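Local coordinates for protein RNA silencing suppressor p19 (Carnation Italian ringspot virus, PDB 6BJV) that suppresses RNA silencing in the host plant by binding short interfering RNAs as a homodimer, acting as a molecular caliper that selects duplexes by their length, at residues Asn15-Asp20 with Ile26-Lys31; Phe59-Gly64 with Gly88-Asp93; Cys110-Arg115 with Val121-Gly126. One frame throughout, in Å; residues are numbered along the deposited sequence.

Contact 1: Asn15-Asp20 with Ile26-Lys31. With nucleotides of chain D.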
# COMPACT_ATOMS: atom_id res chain seq x y z
N ASN A 15 9.02 17.69 -7.99
CA ASN A 15 10.10 17.04 -7.27
C ASN A 15 11.00 18.07 -6.59
O ASN A 15 11.52 17.81 -5.50
CB ASN A 15 10.92 16.17 -8.22
CG ASN A 15 11.81 15.18 -7.49
OD1 ASN A 15 12.39 15.50 -6.45
ND2 ASN A 15 11.92 13.97 -8.03
N GLY A 16 11.19 19.23 -7.22
CA GLY A 16 11.95 20.30 -6.59
C GLY A 16 11.22 20.98 -5.46
O GLY A 16 11.86 21.65 -4.64
N GLU A 17 9.90 20.82 -5.39
CA GLU A 17 9.14 21.44 -4.30
C GLU A 17 9.58 20.91 -2.94
O GLU A 17 9.42 21.60 -1.93
CB GLU A 17 7.64 21.20 -4.52
CG GLU A 17 6.75 21.89 -3.49
CD GLU A 17 6.54 21.06 -2.23
OE1 GLU A 17 6.66 19.82 -2.30
OE2 GLU A 17 6.25 21.66 -1.17
N ARG A 18 10.12 19.69 -2.90
CA ARG A 18 10.60 19.14 -1.64
C ARG A 18 11.68 20.02 -1.02
O ARG A 18 11.74 20.18 0.21
CB ARG A 18 11.13 17.72 -1.87
CG ARG A 18 11.65 17.03 -0.63
CD ARG A 18 12.07 15.60 -0.95
NE ARG A 18 12.56 14.88 0.22
CZ ARG A 18 12.98 13.62 0.20
NH1 ARG A 18 12.97 12.93 -0.93
NH2 ARG A 18 13.42 13.05 1.32
N TRP A 19 12.53 20.61 -1.85
CA TRP A 19 13.68 21.38 -1.38
C TRP A 19 13.39 22.87 -1.31
O TRP A 19 13.70 23.51 -0.31
CB TRP A 19 14.88 21.12 -2.30
CG TRP A 19 15.02 19.67 -2.65
CD1 TRP A 19 14.94 19.13 -3.90
CD2 TRP A 19 15.25 18.58 -1.75
NE1 TRP A 19 15.11 17.77 -3.83
CE2 TRP A 19 15.30 17.41 -2.52
CE3 TRP A 19 15.41 18.49 -0.37
CZ2 TRP A 19 15.52 16.15 -1.96
CZ3 TRP A 19 15.63 17.24 0.19
CH2 TRP A 19 15.68 16.09 -0.60
N ASP A 20 12.80 23.44 -2.36
CA ASP A 20 12.49 24.86 -2.36
C ASP A 20 11.19 25.11 -1.59
O ASP A 20 10.57 24.20 -1.04
CB ASP A 20 12.42 25.38 -3.79
CG ASP A 20 11.41 24.63 -4.64
OD1 ASP A 20 10.30 24.36 -4.14
OD2 ASP A 20 11.73 24.30 -5.80
N ILE A 26 4.35 26.33 -7.38
CA ILE A 26 3.73 25.03 -7.56
C ILE A 26 3.03 24.63 -6.27
O ILE A 26 3.65 24.53 -5.21
CB ILE A 26 4.77 23.98 -7.99
CG1 ILE A 26 4.08 22.64 -8.28
CG2 ILE A 26 5.87 23.81 -6.93
CD1 ILE A 26 4.94 21.68 -9.07
N THR A 27 1.72 24.41 -6.36
CA THR A 27 0.94 24.04 -5.19
C THR A 27 1.32 22.64 -4.73
O THR A 27 1.42 21.71 -5.55
CB THR A 27 -0.55 24.10 -5.50
OG1 THR A 27 -0.88 23.07 -6.44
CG2 THR A 27 -0.93 25.46 -6.08
N SER A 28 1.55 22.48 -3.43
CA SER A 28 1.88 21.18 -2.87
C SER A 28 0.71 20.64 -2.05
O SER A 28 -0.08 21.42 -1.50
CB SER A 28 3.12 21.26 -1.98
OG SER A 28 3.39 20.01 -1.37
N PRO A 29 0.57 19.32 -1.94
CA PRO A 29 -0.45 18.75 -1.04
C PRO A 29 -0.05 18.74 0.42
O PRO A 29 -0.92 18.55 1.28
CB PRO A 29 -0.63 17.33 -1.58
CG PRO A 29 0.69 16.99 -2.18
CD PRO A 29 1.24 18.27 -2.74
N PHE A 30 1.23 18.93 0.73
CA PHE A 30 1.71 18.88 2.10
C PHE A 30 1.64 20.27 2.74
O PHE A 30 1.80 21.29 2.07
CB PHE A 30 3.15 18.37 2.16
CG PHE A 30 3.31 16.94 1.73
CD1 PHE A 30 2.88 15.91 2.55
CD2 PHE A 30 3.89 16.63 0.51
CE1 PHE A 30 3.02 14.59 2.16
CE2 PHE A 30 4.04 15.31 0.12
CZ PHE A 30 3.60 14.29 0.94
N LYS A 31 1.42 20.28 4.05
CA LYS A 31 1.39 21.51 4.83
C LYS A 31 2.63 21.69 5.70
O LYS A 31 2.76 22.73 6.36
CB LYS A 31 0.14 21.56 5.71
CG LYS A 31 -1.17 21.46 4.94
CD LYS A 31 -2.38 21.69 5.84
CE LYS A 31 -2.59 23.17 6.13
NZ LYS A 31 -3.02 23.92 4.92
P G D 2 15.85 10.24 1.00
OP1 G D 2 14.52 10.79 0.63
OP2 G D 2 16.12 8.80 0.79
O5' G D 2 16.95 11.09 0.22
C5' G D 2 16.94 12.51 0.27
C4' G D 2 18.04 13.09 -0.58
O4' G D 2 19.34 12.80 0.01
C3' G D 2 18.15 12.55 -1.99
O3' G D 2 17.20 13.11 -2.88
C2' G D 2 19.59 12.87 -2.35
O2' G D 2 19.75 14.24 -2.70
C1' G D 2 20.29 12.62 -1.02
N9 G D 2 20.84 11.26 -0.93
C8 G D 2 20.34 10.19 -0.23
N7 G D 2 21.06 9.11 -0.36
C5 G D 2 22.09 9.48 -1.21
C6 G D 2 23.19 8.74 -1.71
O6 G D 2 23.47 7.55 -1.51
N1 G D 2 24.00 9.51 -2.54
C2 G D 2 23.78 10.84 -2.83
N2 G D 2 24.68 11.42 -3.65
N3 G D 2 22.77 11.55 -2.37
C4 G D 2 21.97 10.81 -1.57
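Glu17 reaches across to Ser28 and Ile26, and these three make up the packed part. CG of Glu17 stands anti to the backbone N (chi1 -176°), and a bend at chi2 then turns the carboxylate over Ser28, bringing OE2 to 3.3 Å from Ser28 CB. Lower on the same side chain, Glu17 CB meets the CG2 methyl of Ile26 at 4.0 Å, the two side chains crossing at a slant. Ser28 is fixed from its own side: its OG accepts a hydrogen bond from the backbone N of Phe30 at 3.2 Å, closing an ST turn. The strongest polar partner of the Glu17 carboxylate is Arg72 of strand 68-75, with which OE2 forms a salt bridge.

Away from Ser28 and Ile26 the segment faces the RNA, with Trp19 exposed and Arg18 held largely by polar bonds. Arg18 runs out fully extended, the edge of its guanidinium meeting the phosphate of G2 of chain D. Its NH2 donates to OP1 at 2.6 Å, whereas the bond from NH1 to the same OP1 is weak, bent to 130°. Trp19 lays CH2 over one guanidinium face, 3.4 Å above the plane, while its CZ2 comes within 3.6 Å of O3' of G2. Asp34 forms a salt bridge with Arg18 NE and Ser36 a hydrogen bond with NH2, which should limit the rotation of the group. The chemistry divides accordingly: a carboxylate whose charge is probably balanced by Arg72 ties the chain after helix 7-16 to the sheet, and the next residue points its positive charge at the RNA backbone.

Contact 2: Phe59-Gly64 with Gly88-Asp93. With nucleotides of chain D.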
# COMPACT_ATOMS: atom_id res chain seq x y z
N PHE A 59 10.15 9.28 8.96
CA PHE A 59 9.51 8.48 7.93
C PHE A 59 9.44 9.29 6.64
O PHE A 59 9.59 10.51 6.64
CB PHE A 59 8.10 8.03 8.35
CG PHE A 59 7.10 9.15 8.45
CD1 PHE A 59 6.95 9.86 9.62
CD2 PHE A 59 6.31 9.48 7.36
CE1 PHE A 59 6.03 10.89 9.72
CE2 PHE A 59 5.39 10.51 7.45
CZ PHE A 59 5.25 11.21 8.63
N LYS A 60 9.21 8.58 5.54
CA LYS A 60 9.16 9.16 4.21
C LYS A 60 7.79 8.89 3.61
O LYS A 60 7.29 7.76 3.68
CB LYS A 60 10.26 8.58 3.32
CG LYS A 60 10.34 9.18 1.93
CD LYS A 60 11.58 8.70 1.20
CE LYS A 60 11.76 9.41 -0.13
NZ LYS A 60 13.08 9.10 -0.75
N GLU A 61 7.17 9.92 3.04
CA GLU A 61 5.86 9.79 2.43
C GLU A 61 5.82 10.58 1.14
O GLU A 61 6.57 11.54 0.95
CB GLU A 61 4.74 10.26 3.38
CG GLU A 61 4.84 11.72 3.80
CD GLU A 61 3.64 12.17 4.62
OE1 GLU A 61 2.72 11.35 4.82
OE2 GLU A 61 3.63 13.34 5.07
N SER A 62 4.92 10.16 0.23
CA SER A 62 4.83 10.78 -1.08
C SER A 62 3.38 10.79 -1.54
O SER A 62 2.59 9.93 -1.18
CB SER A 62 5.70 10.03 -2.10
OG SER A 62 5.22 8.72 -2.32
N TRP A 63 3.05 11.80 -2.35
CA TRP A 63 1.76 11.90 -3.01
C TRP A 63 1.98 12.01 -4.51
O TRP A 63 2.72 12.88 -4.97
CB TRP A 63 0.97 13.12 -2.51
CG TRP A 63 0.02 12.81 -1.40
CD1 TRP A 63 0.18 13.12 -0.07
CD2 TRP A 63 -1.25 12.15 -1.50
NE1 TRP A 63 -0.90 12.69 0.65
CE2 TRP A 63 -1.80 12.09 -0.20
CE3 TRP A 63 -1.97 11.61 -2.56
CZ2 TRP A 63 -3.03 11.50 0.06
CZ3 TRP A 63 -3.20 11.02 -2.30
CH2 TRP A 63 -3.71 10.98 -1.00
N GLY A 64 1.34 11.12 -5.26
CA GLY A 64 1.45 11.14 -6.71
C GLY A 64 0.11 11.37 -7.39
O GLY A 64 -0.84 10.61 -7.16
N GLY A 88 -0.62 16.16 10.75
CA GLY A 88 -0.93 17.39 10.05
C GLY A 88 -0.10 17.63 8.81
O GLY A 88 -0.18 18.71 8.22
N SER A 89 0.70 16.64 8.39
CA SER A 89 1.51 16.79 7.19
C SER A 89 0.64 17.11 5.98
O SER A 89 1.07 17.84 5.08
CB SER A 89 2.31 15.52 6.93
OG SER A 89 3.16 15.66 5.81
N TRP A 90 -0.57 16.57 5.93
CA TRP A 90 -1.51 16.85 4.85
C TRP A 90 -2.90 16.48 5.33
O TRP A 90 -3.08 15.49 6.03
CB TRP A 90 -1.16 16.08 3.58
CG TRP A 90 -1.10 14.60 3.78
CD1 TRP A 90 0.02 13.85 4.00
CD2 TRP A 90 -2.20 13.68 3.78
NE1 TRP A 90 -0.32 12.52 4.14
CE2 TRP A 90 -1.68 12.39 4.01
CE3 TRP A 90 -3.58 13.83 3.60
CZ2 TRP A 90 -2.48 11.26 4.07
CZ3 TRP A 90 -4.38 12.70 3.66
CH2 TRP A 90 -3.83 11.43 3.89
N THR A 91 -3.88 17.29 4.94
CA THR A 91 -5.28 17.03 5.24
C THR A 91 -6.02 16.70 3.95
O THR A 91 -5.44 16.67 2.86
CB THR A 91 -5.91 18.23 5.96
OG1 THR A 91 -7.32 18.01 6.12
CG2 THR A 91 -5.69 19.52 5.18
N GLY A 92 -7.32 16.43 4.09
CA GLY A 92 -8.12 16.08 2.92
C GLY A 92 -8.23 17.23 1.93
O GLY A 92 -8.22 17.01 0.72
N ASP A 93 -8.33 18.46 2.43
CA ASP A 93 -8.46 19.61 1.55
C ASP A 93 -7.14 19.92 0.85
O ASP A 93 -7.14 20.29 -0.33
CB ASP A 93 -8.94 20.82 2.34
CG ASP A 93 -10.20 20.54 3.13
OD1 ASP A 93 -10.88 19.53 2.83
OD2 ASP A 93 -10.52 21.32 4.05
P G D 2 15.85 10.24 1.00
OP1 G D 2 14.52 10.79 0.63
OP2 G D 2 16.12 8.80 0.79
O5' G D 2 16.95 11.09 0.22
C5' G D 2 16.94 12.51 0.27
C4' G D 2 18.04 13.09 -0.58
O4' G D 2 19.34 12.80 0.01
C3' G D 2 18.15 12.55 -1.99
O3' G D 2 17.20 13.11 -2.88
C2' G D 2 19.59 12.87 -2.35
O2' G D 2 19.75 14.24 -2.70
C1' G D 2 20.29 12.62 -1.02
N9 G D 2 20.84 11.26 -0.93
C8 G D 2 20.34 10.19 -0.23
N7 G D 2 21.06 9.11 -0.36
C5 G D 2 22.09 9.48 -1.21
C6 G D 2 23.19 8.74 -1.71
O6 G D 2 23.47 7.55 -1.51
N1 G D 2 24.00 9.51 -2.54
C2 G D 2 23.78 10.84 -2.83
N2 G D 2 24.68 11.42 -3.65
N3 G D 2 22.77 11.55 -2.37
C4 G D 2 21.97 10.81 -1.57
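Ser89 and Trp90 both donate to the carboxylate of Glu61, one to each oxygen. The bond from Ser89 OG to Glu61 OE2 is very short, 2.5 Å. That from Trp90 NE1 to Glu61 OE1 is weak, at 3.3 Å and 141°, although OE1 lies in the indole plane at the ring edge. Glu61 gets there with CG between its backbone N and carbonyl carbon (chi1 61°) and the rest of the chain straight. Tyr112 adds a hydrogen bond to OE1, and Lys141 of helix 130-144 makes a long, weak ion pair.

The aromatic part is a T-shaped stack. The pyrrole edge of Trp63 points at the face of Trp90, with the five-membered rings 4.5 Å apart between centroids and the planes at 89°. NE1 of Trp63 sits 3.4 Å above the Trp90 plane, and farther along Trp63 CZ2 packs on Trp90 CH2. Together these bonds and rings fasten the loop leading into helix 92-99 to strand 58-65, on the sheet face that also carries Tyr112 and helix 130-144.

Hydrogen bonding to the RNA belongs to the other face of the strand. Lys60, fully extended, donates from NZ to OP1 of G2 of chain D at 2.6 Å. One strand thus serves two settings: a buried carboxylate whose donors Ser89, Tyr112 and, weakly, Trp90 would favour its ionised form, and a lysine that probably offsets phosphate charge.

Contact 3: Cys110-Arg115 with Val121-Gly126. With nucleotides of chain C; nucleotides of chain D.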
# COMPACT_ATOMS: atom_id res chain seq x y z
N CYS A 110 -3.33 7.74 -9.29
CA CYS A 110 -2.93 8.49 -8.11
C CYS A 110 -2.48 7.53 -7.02
O CYS A 110 -2.97 6.40 -6.92
CB CYS A 110 -4.08 9.37 -7.59
SG CYS A 110 -4.63 10.62 -8.77
N THR A 111 -1.54 7.98 -6.19
CA THR A 111 -0.93 7.12 -5.19
C THR A 111 -0.57 7.92 -3.95
O THR A 111 -0.27 9.11 -4.03
CB THR A 111 0.33 6.43 -5.72
OG1 THR A 111 1.34 7.42 -5.99
CG2 THR A 111 0.05 5.63 -6.99
N TYR A 112 -0.62 7.24 -2.80
CA TYR A 112 -0.02 7.74 -1.57
C TYR A 112 0.85 6.64 -0.99
O TYR A 112 0.42 5.48 -0.90
CB TYR A 112 -1.08 8.15 -0.54
CG TYR A 112 -0.48 8.49 0.81
CD1 TYR A 112 0.08 9.73 1.05
CD2 TYR A 112 -0.48 7.56 1.84
CE1 TYR A 112 0.63 10.05 2.28
CE2 TYR A 112 0.06 7.87 3.08
CZ TYR A 112 0.62 9.11 3.29
OH TYR A 112 1.16 9.42 4.51
N SER A 113 2.08 6.99 -0.61
CA SER A 113 3.03 6.03 -0.08
C SER A 113 3.66 6.57 1.19
O SER A 113 3.80 7.78 1.37
CB SER A 113 4.12 5.71 -1.11
OG SER A 113 5.00 4.71 -0.61
N ILE A 114 4.04 5.65 2.07
CA ILE A 114 4.74 6.00 3.30
C ILE A 114 5.58 4.82 3.77
O ILE A 114 5.07 3.69 3.86
CB ILE A 114 3.75 6.45 4.40
CG1 ILE A 114 4.50 6.73 5.71
CG2 ILE A 114 2.66 5.40 4.60
CD1 ILE A 114 3.65 7.39 6.78
N ARG A 115 6.85 5.06 4.06
CA ARG A 115 7.76 4.03 4.55
C ARG A 115 8.15 4.34 5.99
O ARG A 115 8.54 5.47 6.30
CB ARG A 115 9.01 3.93 3.67
CG ARG A 115 10.07 2.98 4.19
CD ARG A 115 11.22 2.83 3.22
NE ARG A 115 11.85 4.10 2.89
CZ ARG A 115 12.83 4.26 2.01
NH1 ARG A 115 13.31 3.21 1.35
NH2 ARG A 115 13.34 5.46 1.78
N VAL A 121 3.68 1.23 3.04
CA VAL A 121 2.26 1.11 2.76
C VAL A 121 1.91 2.07 1.64
O VAL A 121 2.27 3.25 1.69
CB VAL A 121 1.41 1.40 4.01
CG1 VAL A 121 -0.08 1.20 3.71
CG2 VAL A 121 1.85 0.53 5.17
N THR A 122 1.22 1.56 0.62
CA THR A 122 0.86 2.36 -0.55
C THR A 122 -0.63 2.22 -0.82
O THR A 122 -1.18 1.12 -0.76
CB THR A 122 1.66 1.94 -1.79
OG1 THR A 122 1.43 0.55 -2.06
CG2 THR A 122 3.15 2.17 -1.58
N ILE A 123 -1.26 3.35 -1.12
CA ILE A 123 -2.68 3.41 -1.45
C ILE A 123 -2.78 3.95 -2.87
O ILE A 123 -2.39 5.09 -3.13
CB ILE A 123 -3.46 4.31 -0.47
CG1 ILE A 123 -3.06 4.01 0.98
CG2 ILE A 123 -4.96 4.13 -0.66
CD1 ILE A 123 -3.35 2.60 1.44
N SER A 124 -3.29 3.12 -3.79
CA SER A 124 -3.34 3.47 -5.20
C SER A 124 -4.76 3.32 -5.73
O SER A 124 -5.56 2.52 -5.24
CB SER A 124 -2.39 2.59 -6.03
OG SER A 124 -1.04 2.80 -5.66
N GLY A 125 -5.06 4.11 -6.76
CA GLY A 125 -6.36 4.05 -7.41
C GLY A 125 -6.50 5.17 -8.41
O GLY A 125 -5.69 6.10 -8.45
N GLY A 126 -7.54 5.05 -9.22
CA GLY A 126 -7.80 6.07 -10.22
C GLY A 126 -8.14 7.41 -9.58
O GLY A 126 -8.71 7.47 -8.49
P C C 12 9.73 2.09 -1.05
OP1 C C 12 9.88 2.64 0.32
OP2 C C 12 10.52 2.67 -2.16
O5' C C 12 10.00 0.52 -0.99
C5' C C 12 9.21 -0.32 -0.16
C4' C C 12 9.48 -1.78 -0.40
O4' C C 12 8.99 -2.17 -1.72
C3' C C 12 10.94 -2.20 -0.43
O3' C C 12 11.50 -2.34 0.86
C2' C C 12 10.89 -3.49 -1.23
O2' C C 12 10.44 -4.57 -0.43
C1' C C 12 9.83 -3.16 -2.27
N1 C C 12 10.43 -2.62 -3.51
C2 C C 12 10.89 -3.52 -4.48
O2 C C 12 10.77 -4.73 -4.26
N3 C C 12 11.45 -3.04 -5.61
C4 C C 12 11.56 -1.72 -5.80
N4 C C 12 12.12 -1.30 -6.93
C5 C C 12 11.10 -0.78 -4.83
C6 C C 12 10.55 -1.27 -3.71
P U D 12 -3.65 -3.38 -8.78
OP1 U D 12 -5.00 -3.68 -8.23
OP2 U D 12 -3.09 -4.23 -9.86
O5' U D 12 -3.66 -1.87 -9.27
C5' U D 12 -3.97 -0.83 -8.35
C4' U D 12 -3.64 0.53 -8.92
O4' U D 12 -2.21 0.66 -9.14
C3' U D 12 -4.25 0.87 -10.27
O3' U D 12 -5.62 1.22 -10.20
C2' U D 12 -3.35 1.99 -10.75
O2' U D 12 -3.65 3.22 -10.10
C1' U D 12 -1.98 1.52 -10.25
N1 U D 12 -1.23 0.77 -11.29
C2 U D 12 -0.55 1.52 -12.23
O2 U D 12 -0.55 2.74 -12.24
N3 U D 12 0.13 0.78 -13.17
C4 U D 12 0.19 -0.59 -13.26
O4 U D 12 0.85 -1.11 -14.16
C5 U D 12 -0.54 -1.29 -12.24
C6 U D 12 -1.21 -0.60 -11.32
P C C 11 7.56 6.08 -4.81
OP1 C C 11 7.64 6.99 -3.65
OP2 C C 11 8.61 6.14 -5.87
O5' C C 11 7.51 4.59 -4.25
C5' C C 11 6.53 4.22 -3.29
C4' C C 11 6.46 2.73 -3.10
O4' C C 11 6.02 2.08 -4.33
C3' C C 11 7.77 2.03 -2.78
O3' C C 11 8.17 2.19 -1.44
C2' C C 11 7.47 0.59 -3.17
O2' C C 11 6.70 -0.06 -2.18
C1' C C 11 6.60 0.79 -4.42
N1 C C 11 7.39 0.70 -5.66
C2 C C 11 7.69 -0.58 -6.15
O2 C C 11 7.28 -1.56 -5.52
N3 C C 11 8.41 -0.71 -7.29
C4 C C 11 8.83 0.38 -7.93
N4 C C 11 9.54 0.20 -9.05
C5 C C 11 8.55 1.70 -7.46
C6 C C 11 7.83 1.81 -6.33
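Tyr112 and Ile123 face each other as an antiparallel hydrogen-bonded pair, and between them runs the shortest of the backbone bonds joining the two segments, Ile123 N to Tyr112 O at 2.7 Å. Cys110 with Gly125 and Ile114 with Val121 repeat the pattern, giving six N-H...O bonds in all. At the non-hydrogen-bonded pairs between them, CA-H...O contacts fill in, such as Thr111 CA to Ile123 O at 3.2 Å.

The two strands, 177° apart in direction, form the beta hairpin 109-116/119-126 of the p19 core. Strand 119-126 is the outermost within the chain, and it pairs antiparallel with a strand of the second subunit, so that one sheet spans the homodimer and cradles the RNA duplex.

Apolar packing covers the face turned to helix 130-144: Ile123 CG1 comes to the ring edge of Tyr112, and CG2 of Ile114 lies 4.2 Å from Val121 CB.

Small polar residues make the RNA face. Ser113 OG touches Thr122 CG2 at 3.3 Å and also C5' of C11 of chain C. Ser124 CB lies 3.7 Å from O4' of U12 of chain D. Arg115, extended as far as CD, brings that atom to 3.2 Å from OP1 of C12 of chain C; the bend at chi3 (57°) then turns the guanidinium.

How the contacts relate
Contact 1 is partly buried, beside strand 68-75, an outermost strand within the chain, where the chain after helix 7-16 packs; contacts 2 and 3 are buried. Contacts 1 and 2 touch: Lys31 N probably bonds to Ser89 O, and Phe30 packs against Glu61 and Ser89. Contacts 2 and 3 share the sheet, since strands 58-65 and 109-116 are neighbours; Tyr112 joins them, its ring packed against both tryptophans. Contacts 1 and 3 do not meet, their centres about 18 Å apart. Side chains carry the first two contacts, backbone ladder the third. All three reach RNA: Arg18 and Lys60 converge on a single phosphate oxygen, whereas contact 3 mainly touches sugars.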